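Local coordinates for luciferase-like monooxygenase (Streptomyces bottropensis, PDB 7BIP), which probably acts as a monooxygenase of the luciferase-like TIM-barrel family in rishirilide biosynthesis, incorporating an oxygen atom into its substrate, at residues 328-331 / 332-336. Numbering follows the deposited sequence.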
ATOM      1  N   GLY A 328      -9.001 -18.864   9.852  1.00 36.41           N
ATOM      2  CA  GLY A 328     -10.281 -18.759  10.522  1.00 32.62           C
ATOM      3  C   GLY A 328     -10.151 -18.014  11.827  1.00 35.82           C
ATOM      4  O   GLY A 328      -9.438 -17.012  11.936  1.00 33.36           O
ATOM      5  N   ALA A 329     -10.850 -18.514  12.839  1.00 37.17           N
ATOM      6  CA  ALA A 329     -10.801 -17.944  14.172  1.00 35.57           C
ATOM      7  C   ALA A 329      -9.687 -18.542  15.022  1.00 34.70           C
ATOM      8  O   ALA A 329      -9.745 -18.431  16.252  1.00 41.36           O
ATOM      9  CB  ALA A 329     -12.152 -18.124  14.872  1.00 32.43           C
ATOM     10  N   MET A 330      -8.690 -19.184  14.400  1.00 32.06           N
ATOM     11  CA  MET A 330      -7.554 -19.727  15.135  1.00 24.25           C
ATOM     12  C   MET A 330      -6.957 -18.639  16.020  1.00 20.04           C
ATOM     13  O   MET A 330      -6.571 -17.575  15.507  1.00 25.39           O
ATOM     14  CB  MET A 330      -6.470 -20.273  14.204  1.00 20.41           C
ATOM     15  CG  MET A 330      -5.152 -20.594  14.938  1.00 23.30           C
ATOM     16  SD  MET A 330      -3.787 -21.161  13.897  0.96 22.43           S
ATOM     17  CE  MET A 330      -4.660 -22.322  12.851  1.00 20.13           C
ATOM     18  N   PRO A 331      -6.894 -18.848  17.333  1.00 20.71           N
ATOM     19  CA  PRO A 331      -6.340 -17.826  18.221  1.00 23.62           C
ATOM     20  C   PRO A 331      -4.938 -17.437  17.792  1.00 24.22           C
ATOM     21  O   PRO A 331      -4.152 -18.273  17.335  1.00 16.24           O
ATOM     22  CB  PRO A 331      -6.332 -18.513  19.594  1.00 28.03           C
ATOM     23  CG  PRO A 331      -7.392 -19.557  19.505  1.00 24.96           C
ATOM     24  CD  PRO A 331      -7.450 -19.999  18.070  1.00 22.52           C
ATOM     25  N   PHE A 332      -4.642 -16.143  17.939  1.00 17.63           N
ATOM     26  CA  PHE A 332      -3.283 -15.665  17.737  1.00 16.51           C
ATOM     27  C   PHE A 332      -2.290 -16.506  18.532  1.00 14.13           C
ATOM     28  O   PHE A 332      -1.204 -16.828  18.039  1.00 16.32           O
ATOM     29  CB  PHE A 332      -3.190 -14.185  18.131  1.00 17.96           C
ATOM     30  CG  PHE A 332      -1.790 -13.725  18.417  1.00 15.57           C
ATOM     31  CD1 PHE A 332      -0.977 -13.271  17.387  1.00 15.70           C
ATOM     32  CD2 PHE A 332      -1.280 -13.755  19.708  1.00 17.90           C
ATOM     33  CE1 PHE A 332       0.317 -12.861  17.646  1.00 18.91           C
ATOM     34  CE2 PHE A 332       0.021 -13.358  19.969  1.00 18.20           C
ATOM     35  CZ  PHE A 332       0.819 -12.906  18.941  1.00 17.57           C
ATOM     36  N   GLU A 333      -2.651 -16.886  19.764  1.00 15.26           N
ATOM     37  CA  GLU A 333      -1.699 -17.591  20.619  1.00 21.01           C
ATOM     38  C   GLU A 333      -1.284 -18.928  20.012  1.00 15.19           C
ATOM     39  O   GLU A 333      -0.163 -19.400  20.252  1.00 17.50           O
ATOM     40  CB  GLU A 333      -2.300 -17.798  22.017  1.00 23.65           C
ATOM     41  CG  GLU A 333      -2.502 -16.514  22.821  1.00 32.61           C
ATOM     42  CD  GLU A 333      -3.683 -15.668  22.338  1.00 41.74           C
ATOM     43  OE1 GLU A 333      -4.527 -16.175  21.563  1.00 42.85           O
ATOM     44  OE2 GLU A 333      -3.762 -14.488  22.741  1.00 47.63           O
ATOM     45  N   GLU A 334      -2.168 -19.544  19.224  1.00 15.86           N
ATOM     46  CA  GLU A 334      -1.855 -20.813  18.573  1.00 16.93           C
ATOM     47  C   GLU A 334      -0.942 -20.602  17.373  1.00 15.14           C
ATOM     48  O   GLU A 334      -0.007 -21.381  17.155  1.00 14.98           O
ATOM     49  CB  GLU A 334      -3.150 -21.525  18.163  1.00 15.86           C
ATOM     50  CG  GLU A 334      -3.847 -22.189  19.362  1.00 18.47           C
ATOM     51  CD  GLU A 334      -5.208 -22.782  19.043  1.00 25.93           C
ATOM     52  OE1 GLU A 334      -5.409 -23.294  17.921  1.00 21.78           O
ATOM     53  OE2 GLU A 334      -6.087 -22.725  19.931  1.00 31.81           O
ATOM     54  N   SER A 335      -1.187 -19.548  16.590  1.00 12.84           N
ATOM     55  CA  SER A 335      -0.242 -19.206  15.530  1.00 16.29           C
ATOM     56  C   SER A 335       1.137 -18.894  16.107  1.00 15.52           C
ATOM     57  O   SER A 335       2.170 -19.319  15.572  1.00 13.94           O
ATOM     58  CB  SER A 335      -0.761 -18.008  14.740  1.00 13.91           C
ATOM     59  OG  SER A 335      -2.048 -18.290  14.202  1.00 15.13           O
ATOM     60  N   ALA A 336       1.170 -18.156  17.208  1.00 11.50           N
ATOM     61  CA  ALA A 336       2.443 -17.793  17.818  1.00 14.84           C
ATOM     62  C   ALA A 336       3.150 -19.019  18.390  1.00 12.81           C
ATOM     63  O   ALA A 336       4.377 -19.136  18.290  1.00 15.08           O
ATOM     64  CB  ALA A 336       2.204 -16.745  18.907  1.00 16.51           C
TER
HETATM   65  O   HOH W   1      -4.124 -16.667  14.282  1.00 25.32           O
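P331 is the N-cap of helix 332-345, at the end of the loop that follows strand 320-324 of the TIM barrel; E334 and S335 lie in the helix's first turn. P331 O takes the first backbone bonds of the helix, from E334 N at 3.0 Å and, weakly, from S335 N. E334 folds back over the proline. CG lies anti to its own carbonyl carbon (chi1 -77°) and the chain then runs extended, laying the carboxylate against the pyrrolidine ring, with E334 OE2 3.5 Å from P331 CG; E334 OE1 hydrogen-bonds Y235 OH. M330 SD reaches 3.4 Å from S335 OG, and M330 CG packs 3.9 Å from E334 CB. A water lies 2.6 Å from S335 OG and 2.9 Å from M330 O, bridging the two; S335 OG also hydrogen-bonds V325 O, and M330 O hydrogen-bonds K16 NZ. With an alanine at E334, Y235 OH would probably lose this hydrogen-bond partner, and the proline ring the carboxylate that lies against it. E334 thus divides its work, setting a carboxylate against nonpolar ring carbons while Y235 OH satisfies OE1, and the buried S335 OG is satisfied by V325 O and the water.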